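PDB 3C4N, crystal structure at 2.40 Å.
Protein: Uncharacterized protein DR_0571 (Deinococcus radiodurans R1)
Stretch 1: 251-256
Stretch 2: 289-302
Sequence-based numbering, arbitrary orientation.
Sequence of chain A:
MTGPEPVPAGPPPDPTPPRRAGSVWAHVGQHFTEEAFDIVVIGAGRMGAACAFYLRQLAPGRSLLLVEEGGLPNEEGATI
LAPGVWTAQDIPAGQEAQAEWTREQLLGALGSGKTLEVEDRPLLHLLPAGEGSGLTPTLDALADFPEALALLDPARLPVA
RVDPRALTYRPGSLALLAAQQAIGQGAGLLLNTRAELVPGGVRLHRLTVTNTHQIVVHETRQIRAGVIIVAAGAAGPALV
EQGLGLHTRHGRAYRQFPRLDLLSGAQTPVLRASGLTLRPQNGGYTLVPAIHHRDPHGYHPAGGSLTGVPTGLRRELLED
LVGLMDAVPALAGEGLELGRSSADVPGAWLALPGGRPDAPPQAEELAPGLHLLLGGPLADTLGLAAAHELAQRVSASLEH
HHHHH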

ATOM      1  N   GLY A 251     -15.266   8.501 -24.500  1.00 16.56           N
ATOM      2  CA  GLY A 251     -14.351   9.574 -24.804  1.00  9.98           C
ATOM      3  C   GLY A 251     -13.690  10.123 -23.566  1.00 21.56           C
ATOM      4  O   GLY A 251     -13.915   9.644 -22.455  1.00 19.22           O
ATOM      5  N   ARG A 252     -12.876  11.149 -23.761  1.00 20.60           N
ATOM      6  CA  ARG A 252     -12.166  11.760 -22.658  1.00 24.00           C
ATOM      7  C   ARG A 252     -12.101  13.270 -22.809  1.00 22.31           C
ATOM      8  O   ARG A 252     -12.049  13.789 -23.921  1.00 33.33           O
ATOM      9  CB  ARG A 252     -10.755  11.166 -22.574  1.00 28.59           C
ATOM     10  CG  ARG A 252     -10.003  11.133 -23.901  1.00 31.23           C
ATOM     11  CD  ARG A 252      -8.866  10.104 -23.884  1.00 33.18           C
ATOM     12  NE  ARG A 252      -7.667  10.545 -23.167  1.00 35.18           N
ATOM     13  CZ  ARG A 252      -6.761  11.383 -23.663  1.00 26.53           C
ATOM     14  NH1 ARG A 252      -6.911  11.885 -24.881  1.00 30.73           N
ATOM     15  NH2 ARG A 252      -5.691  11.701 -22.950  1.00 38.27           N
ATOM     16  N   ALA A 253     -12.127  13.978 -21.688  1.00 20.00           N
ATOM     17  CA  ALA A 253     -12.043  15.425 -21.726  1.00 17.50           C
ATOM     18  C   ALA A 253     -11.050  15.913 -20.675  1.00 21.04           C
ATOM     19  O   ALA A 253     -10.974  15.371 -19.570  1.00 25.72           O
ATOM     20  CB  ALA A 253     -13.411  16.042 -21.484  1.00 16.88           C
ATOM     21  N   TYR A 254     -10.267  16.923 -21.036  1.00 17.20           N
ATOM     22  CA  TYR A 254      -9.314  17.487 -20.103  1.00 16.94           C
ATOM     23  C   TYR A 254      -9.950  18.704 -19.484  1.00 20.35           C
ATOM     24  O   TYR A 254     -10.339  19.650 -20.176  1.00 11.25           O
ATOM     25  CB  TYR A 254      -8.030  17.910 -20.787  1.00 21.60           C
ATOM     26  CG  TYR A 254      -6.993  18.431 -19.822  1.00 24.38           C
ATOM     27  CD1 TYR A 254      -6.401  17.591 -18.882  1.00 27.85           C
ATOM     28  CD2 TYR A 254      -6.559  19.749 -19.885  1.00 25.57           C
ATOM     29  CE1 TYR A 254      -5.395  18.051 -18.038  1.00 27.39           C
ATOM     30  CE2 TYR A 254      -5.554  20.215 -19.047  1.00 22.42           C
ATOM     31  CZ  TYR A 254      -4.973  19.365 -18.135  1.00 25.92           C
ATOM     32  OH  TYR A 254      -3.927  19.813 -17.369  1.00 24.36           O
ATOM     33  N   ARG A 255     -10.037  18.677 -18.163  1.00 26.38           N
ATOM     34  CA  ARG A 255     -10.646  19.760 -17.421  1.00 22.00           C
ATOM     35  C   ARG A 255      -9.659  20.312 -16.415  1.00 23.59           C
ATOM     36  O   ARG A 255      -8.988  19.567 -15.705  1.00 20.08           O
ATOM     37  CB  ARG A 255     -11.887  19.244 -16.714  1.00 21.06           C
ATOM     38  CG  ARG A 255     -12.579  20.254 -15.843  1.00 25.90           C
ATOM     39  CD  ARG A 255     -13.588  19.534 -14.969  1.00 26.24           C
ATOM     40  NE  ARG A 255     -14.958  19.869 -15.318  1.00 20.00           N
ATOM     41  CZ  ARG A 255     -16.016  19.193 -14.890  1.00 20.06           C
ATOM     42  NH1 ARG A 255     -15.855  18.136 -14.104  1.00 14.65           N
ATOM     43  NH2 ARG A 255     -17.233  19.587 -15.237  1.00 13.10           N
ATOM     44  N   GLN A 256      -9.588  21.634 -16.365  1.00 19.91           N
ATOM     45  CA  GLN A 256      -8.690  22.320 -15.459  1.00 26.89           C
ATOM     46  C   GLN A 256      -9.484  22.801 -14.249  1.00 26.54           C
ATOM     47  O   GLN A 256     -10.695  22.988 -14.337  1.00 21.24           O
ATOM     48  CB  GLN A 256      -8.053  23.505 -16.187  1.00 31.59           C
ATOM     49  CG  GLN A 256      -7.393  23.120 -17.499  1.00 30.70           C
ATOM     50  CD  GLN A 256      -6.808  24.311 -18.229  1.00 34.90           C
ATOM     51  OE1 GLN A 256      -7.539  25.190 -18.709  1.00 33.46           O
ATOM     52  NE2 GLN A 256      -5.481  24.353 -18.316  1.00 27.07           N
TER
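Stretch 2, residues 289-302: PAIHHRDPHGYHPA

Stretch 2 lies on the strand formed by residues 251-256 as a mostly extended segment, without regular helix or strand, interrupted at His-292 and turning at His-297 and Gly-298, and the two together bury 646 Å² of surface. Residues 289-295 run in the opposite sense to the strand: Pro-289 and Ile-291 lie by Arg-255 and Ala-253, and Asp-295 lies beside Arg-252 and Ala-253. The closest CA atoms are those of Ala-253 and Arg-294, 4.9 Å apart; at the other end the CA atoms of Arg-255 and Pro-289 are separated by 6.9 Å. Beyond Asp-295 the chain passes through Pro-296, His-297 and Gly-298 and returns to the strand at Pro-301, which reaches Tyr-254.

Hydrogen bonds to the strand backbone centre on Asp-295. Asp-295 N donates to Arg-252 O at 2.9 Å, and Asp-295 OD2 accepts from Tyr-254 N at 2.6 Å in a nearly linear hydrogen bond, although the CA-to-CB bond points sideways. Backbone and carboxylate of one residue thus engage two successive polar groups along the strand edge, an acceptor and a donor. The other carboxylate oxygen, OD1, is hydrogen-bonded elsewhere in the structure.

A second polar contact joins the Arg-255 side chain to the backbone of stretch 2. Arg-255 NE and Arg-255 NH2 each donate to Pro-289 O at 2.8 Å, a forked arrangement in which one carbonyl oxygen lies near the guanidinium plane and receives two N-H groups; both bonds are bent, with angles of 131°. Proline lacks a backbone N-H, but its carbonyl remains free to accept.

Apolar side chains add two further contacts. The CA-to-CB bond of Ile-291 points toward the strand, and Ile-291 CG2 lies 3.6 Å from Ala-253 CB, while Ile-291 CD1 comes within 3.4 Å of Arg-255 NE. Ile-291 CG1 sits over one face of the Arg-255 guanidinium, leaving the edge of that group available to Pro-289 O. On Tyr-254, the ring of Pro-301 makes a CH-pi contact: Pro-301 CG is 4.0 Å from the centroid of the Tyr-254 ring and 23° off its normal, and Pro-301 CB approaches Tyr-254 CD2 to 3.3 Å.

A water-mediated link completes the contact at the Arg-252 side chain. Arg-252 NH1 donates to water 1 at 2.5 Å, and water 1 donates in turn to His-297 O at 3.1 Å. The water thereby bridges the guanidinium to a carbonyl whose direct separation, Arg-252 NH1 to His-297 O, is 3.9 Å.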

ATOM      1  N   PRO A 289     -14.870  24.105 -14.420  1.00 25.24           N
ATOM      2  CA  PRO A 289     -15.414  24.398 -15.749  1.00 27.59           C
ATOM      3  C   PRO A 289     -16.412  23.365 -16.251  1.00 29.60           C
ATOM      4  O   PRO A 289     -16.447  22.222 -15.788  1.00 30.89           O
ATOM      5  CB  PRO A 289     -14.168  24.462 -16.641  1.00 20.12           C
ATOM      6  CG  PRO A 289     -13.072  24.812 -15.687  1.00 27.99           C
ATOM      7  CD  PRO A 289     -13.410  23.951 -14.488  1.00 26.53           C
ATOM      8  N   ALA A 290     -17.235  23.785 -17.200  1.00 28.22           N
ATOM      9  CA  ALA A 290     -18.210  22.891 -17.780  1.00 22.57           C
ATOM     10  C   ALA A 290     -17.492  22.171 -18.918  1.00 22.30           C
ATOM     11  O   ALA A 290     -16.501  22.672 -19.456  1.00 17.75           O
ATOM     12  CB  ALA A 290     -19.389  23.685 -18.311  1.00 20.08           C
ATOM     13  N   ILE A 291     -17.973  20.981 -19.252  1.00 24.81           N
ATOM     14  CA  ILE A 291     -17.403  20.212 -20.348  1.00 28.13           C
ATOM     15  C   ILE A 291     -18.428  20.327 -21.467  1.00 29.28           C
ATOM     16  O   ILE A 291     -19.522  19.763 -21.382  1.00 31.44           O
ATOM     17  CB  ILE A 291     -17.220  18.721 -19.984  1.00 28.71           C
ATOM     18  CG1 ILE A 291     -16.481  18.589 -18.649  1.00 32.81           C
ATOM     19  CG2 ILE A 291     -16.431  18.003 -21.089  1.00 26.71           C
ATOM     20  CD1 ILE A 291     -15.095  19.202 -18.630  1.00 34.01           C
ATOM     21  N   HIS A 292     -18.078  21.082 -22.501  1.00 29.64           N
ATOM     22  CA  HIS A 292     -18.969  21.293 -23.629  1.00 28.84           C
ATOM     23  C   HIS A 292     -18.906  20.140 -24.600  1.00 29.18           C
ATOM     24  O   HIS A 292     -19.900  19.812 -25.245  1.00 26.67           O
ATOM     25  CB  HIS A 292     -18.594  22.582 -24.346  1.00 30.86           C
ATOM     26  CG  HIS A 292     -18.626  23.783 -23.460  1.00 34.83           C
ATOM     27  ND1 HIS A 292     -19.770  24.196 -22.813  1.00 31.56           N
ATOM     28  CD2 HIS A 292     -17.650  24.647 -23.095  1.00 36.85           C
ATOM     29  CE1 HIS A 292     -19.497  25.264 -22.085  1.00 43.80           C
ATOM     30  NE2 HIS A 292     -18.218  25.559 -22.238  1.00 46.46           N
ATOM     31  N   HIS A 293     -17.735  19.518 -24.682  1.00 33.03           N
ATOM     32  CA  HIS A 293     -17.542  18.403 -25.596  1.00 38.13           C
ATOM     33  C   HIS A 293     -16.293  17.606 -25.249  1.00 33.72           C
ATOM     34  O   HIS A 293     -15.494  18.026 -24.420  1.00 31.10           O
ATOM     35  CB  HIS A 293     -17.421  18.943 -27.020  1.00 46.49           C
ATOM     36  CG  HIS A 293     -16.305  19.926 -27.188  1.00 41.70           C
ATOM     37  ND1 HIS A 293     -14.979  19.559 -27.134  1.00 47.33           N
ATOM     38  CD2 HIS A 293     -16.316  21.268 -27.360  1.00 44.57           C
ATOM     39  CE1 HIS A 293     -14.219  20.631 -27.266  1.00 43.68           C
ATOM     40  NE2 HIS A 293     -15.006  21.683 -27.405  1.00 47.47           N
ATOM     41  N   ARG A 294     -16.134  16.458 -25.899  1.00 30.67           N
ATOM     42  CA  ARG A 294     -14.978  15.608 -25.666  1.00 29.62           C
ATOM     43  C   ARG A 294     -13.764  16.128 -26.435  1.00 24.19           C
ATOM     44  O   ARG A 294     -13.907  16.785 -27.464  1.00 23.83           O
ATOM     45  CB  ARG A 294     -15.269  14.172 -26.105  1.00 31.62           C
ATOM     46  CG  ARG A 294     -15.487  14.020 -27.596  1.00 33.13           C
ATOM     47  CD  ARG A 294     -15.349  12.571 -28.034  1.00 43.43           C
ATOM     48  NE  ARG A 294     -15.631  12.411 -29.460  1.00 46.20           N
ATOM     49  CZ  ARG A 294     -16.807  12.676 -30.021  1.00 44.92           C
ATOM     50  NH1 ARG A 294     -17.815  13.113 -29.279  1.00 43.49           N
ATOM     51  NH2 ARG A 294     -16.973  12.505 -31.321  1.00 34.79           N
ATOM     52  N   ASP A 295     -12.571  15.834 -25.924  1.00 23.79           N
ATOM     53  CA  ASP A 295     -11.335  16.250 -26.569  1.00 21.20           C
ATOM     54  C   ASP A 295     -10.841  15.125 -27.467  1.00 20.42           C
ATOM     55  O   ASP A 295     -10.880  13.962 -27.080  1.00 24.52           O
ATOM     56  CB  ASP A 295     -10.269  16.573 -25.526  1.00 26.02           C
ATOM     57  CG  ASP A 295     -10.566  17.851 -24.761  1.00 29.74           C
ATOM     58  OD1 ASP A 295     -10.814  18.887 -25.403  1.00 26.24           O
ATOM     59  OD2 ASP A 295     -10.551  17.822 -23.511  1.00 38.15           O
ATOM     60  N   PRO A 296     -10.366  15.459 -28.676  1.00 27.69           N
ATOM     61  CA  PRO A 296      -9.861  14.480 -29.643  1.00 31.00           C
ATOM     62  C   PRO A 296      -8.683  13.664 -29.133  1.00 37.54           C
ATOM     63  O   PRO A 296      -7.977  14.075 -28.212  1.00 40.36           O
ATOM     64  CB  PRO A 296      -9.486  15.341 -30.842  1.00 36.40           C
ATOM     65  CG  PRO A 296      -9.072  16.631 -30.202  1.00 38.38           C
ATOM     66  CD  PRO A 296     -10.165  16.828 -29.180  1.00 32.99           C
ATOM     67  N   HIS A 297      -8.480  12.504 -29.749  1.00 43.60           N
ATOM     68  CA  HIS A 297      -7.396  11.602 -29.382  1.00 47.47           C
ATOM     69  C   HIS A 297      -6.047  12.318 -29.367  1.00 48.41           C
ATOM     70  O   HIS A 297      -5.311  12.249 -28.382  1.00 52.63           O
ATOM     71  CB  HIS A 297      -7.362  10.417 -30.355  1.00 50.59           C
ATOM     72  CG  HIS A 297      -6.288   9.414 -30.059  1.00 58.71           C
ATOM     73  ND1 HIS A 297      -4.948   9.681 -30.241  1.00 59.09           N
ATOM     74  CD2 HIS A 297      -6.359   8.140 -29.605  1.00 59.34           C
ATOM     75  CE1 HIS A 297      -4.239   8.614 -29.915  1.00 59.21           C
ATOM     76  NE2 HIS A 297      -5.071   7.665 -29.527  1.00 61.97           N
ATOM     77  N   GLY A 298      -5.722  13.005 -30.457  1.00 44.30           N
ATOM     78  CA  GLY A 298      -4.458  13.718 -30.517  1.00 47.89           C
ATOM     79  C   GLY A 298      -4.624  15.164 -30.092  1.00 49.78           C
ATOM     80  O   GLY A 298      -4.677  16.065 -30.931  1.00 55.42           O
ATOM     81  N   TYR A 299      -4.714  15.391 -28.786  1.00 43.32           N
ATOM     82  CA  TYR A 299      -4.888  16.739 -28.268  1.00 41.97           C
ATOM     83  C   TYR A 299      -4.009  17.006 -27.054  1.00 42.28           C
ATOM     84  O   TYR A 299      -3.983  16.224 -26.105  1.00 39.85           O
ATOM     85  CB  TYR A 299      -6.363  16.983 -27.911  1.00 45.90           C
ATOM     86  CG  TYR A 299      -6.628  18.287 -27.186  1.00 41.65           C
ATOM     87  CD1 TYR A 299      -6.385  19.517 -27.800  1.00 48.08           C
ATOM     88  CD2 TYR A 299      -7.057  18.288 -25.857  1.00 44.69           C
ATOM     89  CE1 TYR A 299      -6.553  20.716 -27.102  1.00 46.55           C
ATOM     90  CE2 TYR A 299      -7.227  19.476 -25.149  1.00 40.57           C
ATOM     91  CZ  TYR A 299      -6.968  20.685 -25.774  1.00 50.62           C
ATOM     92  OH  TYR A 299      -7.082  21.856 -25.059  1.00 51.23           O
ATOM     93  N   HIS A 300      -3.276  18.111 -27.111  1.00 44.11           N
ATOM     94  CA  HIS A 300      -2.407  18.521 -26.023  1.00 45.02           C
ATOM     95  C   HIS A 300      -2.934  19.826 -25.457  1.00 46.12           C
ATOM     96  O   HIS A 300      -2.936  20.852 -26.134  1.00 48.73           O
ATOM     97  CB  HIS A 300      -0.973  18.734 -26.508  1.00 52.04           C
ATOM     98  CG  HIS A 300      -0.211  17.466 -26.726  1.00 54.66           C
ATOM     99  ND1 HIS A 300       1.166  17.427 -26.780  1.00 54.57           N
ATOM    100  CD2 HIS A 300      -0.630  16.192 -26.912  1.00 58.75           C
ATOM    101  CE1 HIS A 300       1.562  16.185 -26.990  1.00 55.45           C
ATOM    102  NE2 HIS A 300       0.491  15.416 -27.074  1.00 61.97           N
ATOM    103  N   PRO A 301      -3.405  19.800 -24.207  1.00 44.57           N
ATOM    104  CA  PRO A 301      -3.927  21.008 -23.579  1.00 47.09           C
ATOM    105  C   PRO A 301      -2.870  22.106 -23.523  1.00 48.51           C
ATOM    106  O   PRO A 301      -1.750  21.893 -23.049  1.00 41.53           O
ATOM    107  CB  PRO A 301      -4.344  20.521 -22.195  1.00 47.74           C
ATOM    108  CG  PRO A 301      -3.415  19.378 -21.938  1.00 49.85           C
ATOM    109  CD  PRO A 301      -3.427  18.671 -23.264  1.00 44.51           C
ATOM    110  N   ALA A 302      -3.241  23.285 -24.007  1.00 48.37           N
ATOM    111  CA  ALA A 302      -2.333  24.418 -24.025  1.00 51.71           C
ATOM    112  C   ALA A 302      -2.968  25.646 -23.385  1.00 55.08           C
ATOM    113  O   ALA A 302      -2.492  26.135 -22.362  1.00 62.96           O
ATOM    114  CB  ALA A 302      -1.922  24.722 -25.458  1.00 53.18           C
TER
HETATM  115  O   HOH W   1      -4.691  12.850 -25.418  1.00 44.38           O